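Local coordinates for 2-hydroxyisobutyryl-CoA synthetase (Aquincola tertiaricarbonis, PDB 6HDY), which belongs to the ANL superfamily of AMP-binding enzymes, with a large N-terminal part and a smaller C-terminal domain, at residues Tyr21-Phe35 with Arg145-Gly157. Residues are numbered along the deposited sequence; the frame is centred on the assembly and turned at random.
Sequences YDENYLPPADSRYWF and RAIANAHARIMWG
Trp34 lies flat on helix 141-157, one face of its indole over the backbone of Ala152 and Arg153. CB of Arg153 sits 3.8 Å from the centroid of the Trp34 five-membered ring, a CH-pi contact, while the Trp34 CH2 corner reaches CB of Ala152. Tyr25 CE2 and Pro27 CG of its own segment lie on the opposite face, toward the rim. Pro27 also faces Trp156: its CG stands 3.7 Å above the centroid of the Trp156 six-membered ring, almost on the normal. With CG anti to the backbone N (chi1 176°), Trp156 sets the edge of its indole against the carbonyls of Pro28 and Ser31, where NE1 donates to Ser31 O at 3.1 Å in a bent bond (142° at the hydrogen). Phe35 packs through CD2 on CD of Arg153, whose guanidinium continues to salt bridges with Asp302 and Glu39. Toward the N-terminal end of the helix, Tyr21 CD2 presses on Asn149 CB at 3.4 Å, and a water joins Trp34 NE1 to Asn149 OD1. At the polar edge Arg145 holds both Glu23 oxygens, NE meeting OE1 at 3.3 Å and NH2 meeting OE2 at 3.0 Å. Asn149 ND2 reaches Glu23 OE1 from the opposite face of the carboxylate and also bonds Arg145 O; with Arg187 NE on OD1, both ends of the amide are held and its rotation fixed. The arrangement is an irregular N-terminal segment draped along a largely buried helix of the AMP-binding fold, contributing no residue to the ligand pocket.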
# COMPACT_ATOMS: atom_id res chain seq x y z
N TYR A 21 -22.43 12.49 2.27
CA TYR A 21 -22.02 12.89 3.61
C TYR A 21 -21.26 14.21 3.74
O TYR A 21 -20.34 14.47 2.97
CB TYR A 21 -21.18 11.79 4.25
CG TYR A 21 -21.96 10.54 4.64
CD1 TYR A 21 -22.89 10.57 5.68
CD2 TYR A 21 -21.69 9.31 4.04
CE1 TYR A 21 -23.60 9.43 6.05
CE2 TYR A 21 -22.36 8.16 4.43
CZ TYR A 21 -23.31 8.22 5.44
OH TYR A 21 -23.93 7.06 5.84
N ASP A 22 -21.60 15.00 4.79
CA ASP A 22 -20.88 16.21 5.17
C ASP A 22 -19.50 15.74 5.66
O ASP A 22 -19.39 15.07 6.69
CB ASP A 22 -21.65 16.99 6.28
CG ASP A 22 -20.94 18.20 6.90
OD1 ASP A 22 -19.79 18.50 6.49
OD2 ASP A 22 -21.53 18.83 7.81
N GLU A 23 -18.46 16.08 4.88
CA GLU A 23 -17.07 15.75 5.12
C GLU A 23 -16.49 16.48 6.34
O GLU A 23 -15.45 16.06 6.86
CB GLU A 23 -16.23 16.05 3.85
CG GLU A 23 -16.54 15.16 2.65
CD GLU A 23 -16.27 13.67 2.83
OE1 GLU A 23 -17.00 12.86 2.21
OE2 GLU A 23 -15.35 13.31 3.59
N ASN A 24 -17.16 17.54 6.82
CA ASN A 24 -16.69 18.33 7.96
C ASN A 24 -17.34 17.96 9.29
O ASN A 24 -16.92 18.48 10.32
CB ASN A 24 -16.83 19.83 7.69
CG ASN A 24 -15.90 20.26 6.59
OD1 ASN A 24 -14.70 19.93 6.60
ND2 ASN A 24 -16.47 20.87 5.56
N TYR A 25 -18.33 17.07 9.27
CA TYR A 25 -18.98 16.64 10.49
C TYR A 25 -18.09 15.77 11.37
O TYR A 25 -17.46 14.81 10.91
CB TYR A 25 -20.30 15.92 10.18
CG TYR A 25 -20.88 15.25 11.41
CD1 TYR A 25 -21.53 16.01 12.39
CD2 TYR A 25 -20.68 13.89 11.65
CE1 TYR A 25 -22.02 15.41 13.55
CE2 TYR A 25 -21.15 13.30 12.82
CZ TYR A 25 -21.83 14.06 13.76
OH TYR A 25 -22.33 13.49 14.90
N LEU A 26 -18.07 16.10 12.66
CA LEU A 26 -17.38 15.32 13.69
C LEU A 26 -18.36 15.29 14.89
O LEU A 26 -18.93 16.34 15.23
CB LEU A 26 -16.05 16.00 14.09
CG LEU A 26 -14.72 15.24 13.92
CD1 LEU A 26 -14.79 14.06 12.92
CD2 LEU A 26 -13.62 16.20 13.51
N PRO A 27 -18.63 14.10 15.49
CA PRO A 27 -19.58 14.07 16.63
C PRO A 27 -19.04 14.88 17.83
O PRO A 27 -17.83 15.21 17.82
CB PRO A 27 -19.71 12.56 16.96
CG PRO A 27 -19.09 11.84 15.84
CD PRO A 27 -18.08 12.76 15.22
N PRO A 28 -19.88 15.24 18.84
CA PRO A 28 -19.32 15.95 20.01
C PRO A 28 -18.36 14.99 20.73
O PRO A 28 -18.56 13.77 20.70
CB PRO A 28 -20.57 16.27 20.87
CG PRO A 28 -21.75 16.00 19.99
CD PRO A 28 -21.31 14.95 19.02
N ALA A 29 -17.29 15.54 21.35
CA ALA A 29 -16.29 14.71 22.04
C ALA A 29 -16.88 13.76 23.13
O ALA A 29 -16.32 12.68 23.34
CB ALA A 29 -15.18 15.59 22.63
N ASP A 30 -18.01 14.14 23.76
CA ASP A 30 -18.68 13.35 24.81
C ASP A 30 -19.65 12.26 24.31
O ASP A 30 -20.07 11.46 25.12
CB ASP A 30 -19.40 14.28 25.82
CG ASP A 30 -20.50 15.20 25.31
OD1 ASP A 30 -20.85 15.12 24.11
OD2 ASP A 30 -21.07 15.94 26.12
N SER A 31 -19.93 12.19 22.99
CA SER A 31 -20.84 11.21 22.38
C SER A 31 -20.19 9.84 22.14
O SER A 31 -19.06 9.76 21.61
CB SER A 31 -21.40 11.74 21.06
OG SER A 31 -22.47 10.94 20.56
N ARG A 32 -20.93 8.76 22.49
CA ARG A 32 -20.50 7.38 22.25
C ARG A 32 -20.74 7.01 20.75
O ARG A 32 -20.00 6.17 20.17
CB ARG A 32 -21.31 6.44 23.15
CG ARG A 32 -21.01 4.97 22.92
CD ARG A 32 -21.86 4.09 23.82
NE ARG A 32 -21.55 4.36 25.22
CZ ARG A 32 -22.25 3.91 26.25
NH1 ARG A 32 -21.89 4.21 27.49
NH2 ARG A 32 -23.34 3.18 26.04
N TYR A 33 -21.79 7.62 20.16
CA TYR A 33 -22.25 7.34 18.81
C TYR A 33 -21.92 8.45 17.82
O TYR A 33 -22.02 9.63 18.15
CB TYR A 33 -23.78 7.09 18.81
CG TYR A 33 -24.28 6.39 20.05
CD1 TYR A 33 -24.16 5.01 20.20
CD2 TYR A 33 -24.89 7.10 21.08
CE1 TYR A 33 -24.60 4.36 21.35
CE2 TYR A 33 -25.37 6.46 22.22
CZ TYR A 33 -25.22 5.09 22.35
OH TYR A 33 -25.69 4.45 23.48
N TRP A 34 -21.52 8.05 16.59
CA TRP A 34 -21.25 8.96 15.48
C TRP A 34 -22.60 9.47 15.01
O TRP A 34 -22.77 10.69 14.87
CB TRP A 34 -20.48 8.23 14.36
CG TRP A 34 -20.18 9.08 13.16
CD1 TRP A 34 -21.02 9.37 12.12
CD2 TRP A 34 -18.91 9.66 12.81
NE1 TRP A 34 -20.37 10.14 11.18
CE2 TRP A 34 -19.07 10.32 11.58
CE3 TRP A 34 -17.64 9.66 13.42
CZ2 TRP A 34 -18.02 10.99 10.94
CZ3 TRP A 34 -16.60 10.34 12.80
CH2 TRP A 34 -16.80 11.01 11.59
N PHE A 35 -23.57 8.55 14.81
CA PHE A 35 -24.94 8.92 14.43
C PHE A 35 -25.91 8.39 15.49
O PHE A 35 -26.38 7.26 15.37
CB PHE A 35 -25.30 8.45 13.02
CG PHE A 35 -24.64 9.20 11.88
CD1 PHE A 35 -24.50 10.59 11.93
CD2 PHE A 35 -24.21 8.53 10.74
CE1 PHE A 35 -23.95 11.29 10.86
CE2 PHE A 35 -23.64 9.23 9.67
CZ PHE A 35 -23.51 10.61 9.74
N ARG A 145 -16.15 7.76 -0.83
CA ARG A 145 -16.60 8.68 0.23
C ARG A 145 -17.62 8.01 1.15
O ARG A 145 -17.49 8.11 2.37
CB ARG A 145 -17.13 10.02 -0.34
CG ARG A 145 -16.08 10.90 -1.08
CD ARG A 145 -14.65 10.85 -0.54
NE ARG A 145 -14.52 11.17 0.89
CZ ARG A 145 -13.49 10.79 1.65
NH1 ARG A 145 -12.51 10.07 1.13
NH2 ARG A 145 -13.43 11.14 2.93
N ALA A 146 -18.59 7.25 0.58
CA ALA A 146 -19.58 6.51 1.38
C ALA A 146 -18.88 5.48 2.31
O ALA A 146 -19.24 5.35 3.48
CB ALA A 146 -20.60 5.82 0.48
N ILE A 147 -17.84 4.81 1.80
CA ILE A 147 -17.03 3.82 2.55
C ILE A 147 -16.22 4.51 3.68
O ILE A 147 -16.20 4.01 4.80
CB ILE A 147 -16.11 3.01 1.58
CG1 ILE A 147 -16.94 2.15 0.60
CG2 ILE A 147 -15.09 2.14 2.39
CD1 ILE A 147 -16.19 1.59 -0.66
N ALA A 148 -15.53 5.63 3.36
CA ALA A 148 -14.71 6.37 4.32
C ALA A 148 -15.55 6.89 5.50
O ALA A 148 -15.12 6.80 6.65
CB ALA A 148 -13.99 7.52 3.64
N ASN A 149 -16.76 7.39 5.21
CA ASN A 149 -17.68 7.90 6.22
C ASN A 149 -18.25 6.80 7.08
O ASN A 149 -18.24 6.94 8.32
CB ASN A 149 -18.77 8.74 5.59
CG ASN A 149 -18.29 10.11 5.24
OD1 ASN A 149 -18.36 11.02 6.05
ND2 ASN A 149 -17.76 10.28 4.04
N ALA A 150 -18.71 5.70 6.46
CA ALA A 150 -19.22 4.51 7.17
C ALA A 150 -18.13 4.01 8.09
O ALA A 150 -18.41 3.75 9.24
CB ALA A 150 -19.58 3.42 6.18
N HIS A 151 -16.88 3.90 7.60
CA HIS A 151 -15.79 3.36 8.42
C HIS A 151 -15.37 4.26 9.55
O HIS A 151 -15.08 3.72 10.61
CB HIS A 151 -14.59 2.95 7.54
CG HIS A 151 -14.85 1.67 6.81
ND1 HIS A 151 -13.90 1.11 6.04
CD2 HIS A 151 -15.95 0.89 6.80
CE1 HIS A 151 -14.43 -0.01 5.57
NE2 HIS A 151 -15.66 -0.18 6.01
N ALA A 152 -15.32 5.61 9.35
CA ALA A 152 -15.00 6.58 10.43
C ALA A 152 -16.02 6.45 11.56
O ALA A 152 -15.65 6.49 12.73
CB ALA A 152 -15.01 8.01 9.89
N ARG A 153 -17.30 6.28 11.19
CA ARG A 153 -18.43 6.11 12.09
C ARG A 153 -18.28 4.90 13.03
O ARG A 153 -18.39 5.03 14.25
CB ARG A 153 -19.73 6.02 11.26
CG ARG A 153 -20.93 5.47 12.01
CD ARG A 153 -22.16 5.64 11.18
NE ARG A 153 -23.30 4.97 11.78
CZ ARG A 153 -24.40 4.63 11.11
NH1 ARG A 153 -24.51 4.93 9.82
NH2 ARG A 153 -25.39 4.01 11.73
N ILE A 154 -17.98 3.73 12.44
CA ILE A 154 -17.80 2.45 13.13
C ILE A 154 -16.48 2.46 13.94
O ILE A 154 -16.44 1.88 15.01
CB ILE A 154 -17.88 1.31 12.07
CG1 ILE A 154 -19.28 1.25 11.43
CG2 ILE A 154 -17.51 -0.03 12.67
CD1 ILE A 154 -19.33 0.63 10.05
N MET A 155 -15.41 3.13 13.44
CA MET A 155 -14.14 3.22 14.17
C MET A 155 -14.32 4.10 15.44
O MET A 155 -13.72 3.84 16.47
CB MET A 155 -13.03 3.77 13.25
CG MET A 155 -12.41 2.70 12.35
SD MET A 155 -11.33 3.40 11.07
CE MET A 155 -10.08 4.16 12.07
N TRP A 156 -15.18 5.13 15.34
CA TRP A 156 -15.56 5.99 16.46
C TRP A 156 -16.27 5.10 17.50
O TRP A 156 -16.01 5.23 18.70
CB TRP A 156 -16.47 7.14 15.98
CG TRP A 156 -16.97 8.02 17.09
CD1 TRP A 156 -17.93 7.72 18.01
CD2 TRP A 156 -16.51 9.34 17.41
NE1 TRP A 156 -18.06 8.74 18.91
CE2 TRP A 156 -17.22 9.76 18.56
CE3 TRP A 156 -15.57 10.20 16.83
CZ2 TRP A 156 -17.03 11.02 19.13
CZ3 TRP A 156 -15.37 11.45 17.41
CH2 TRP A 156 -16.09 11.84 18.56
N GLY A 157 -17.08 4.15 17.02
CA GLY A 157 -17.78 3.17 17.85
C GLY A 157 -16.85 2.27 18.66
O GLY A 157 -17.26 1.72 19.70
O HOH W 1 -22.30 6.19 8.08
O HOH W 2 -20.28 5.26 16.35
O HOH W 3 -20.08 10.85 8.41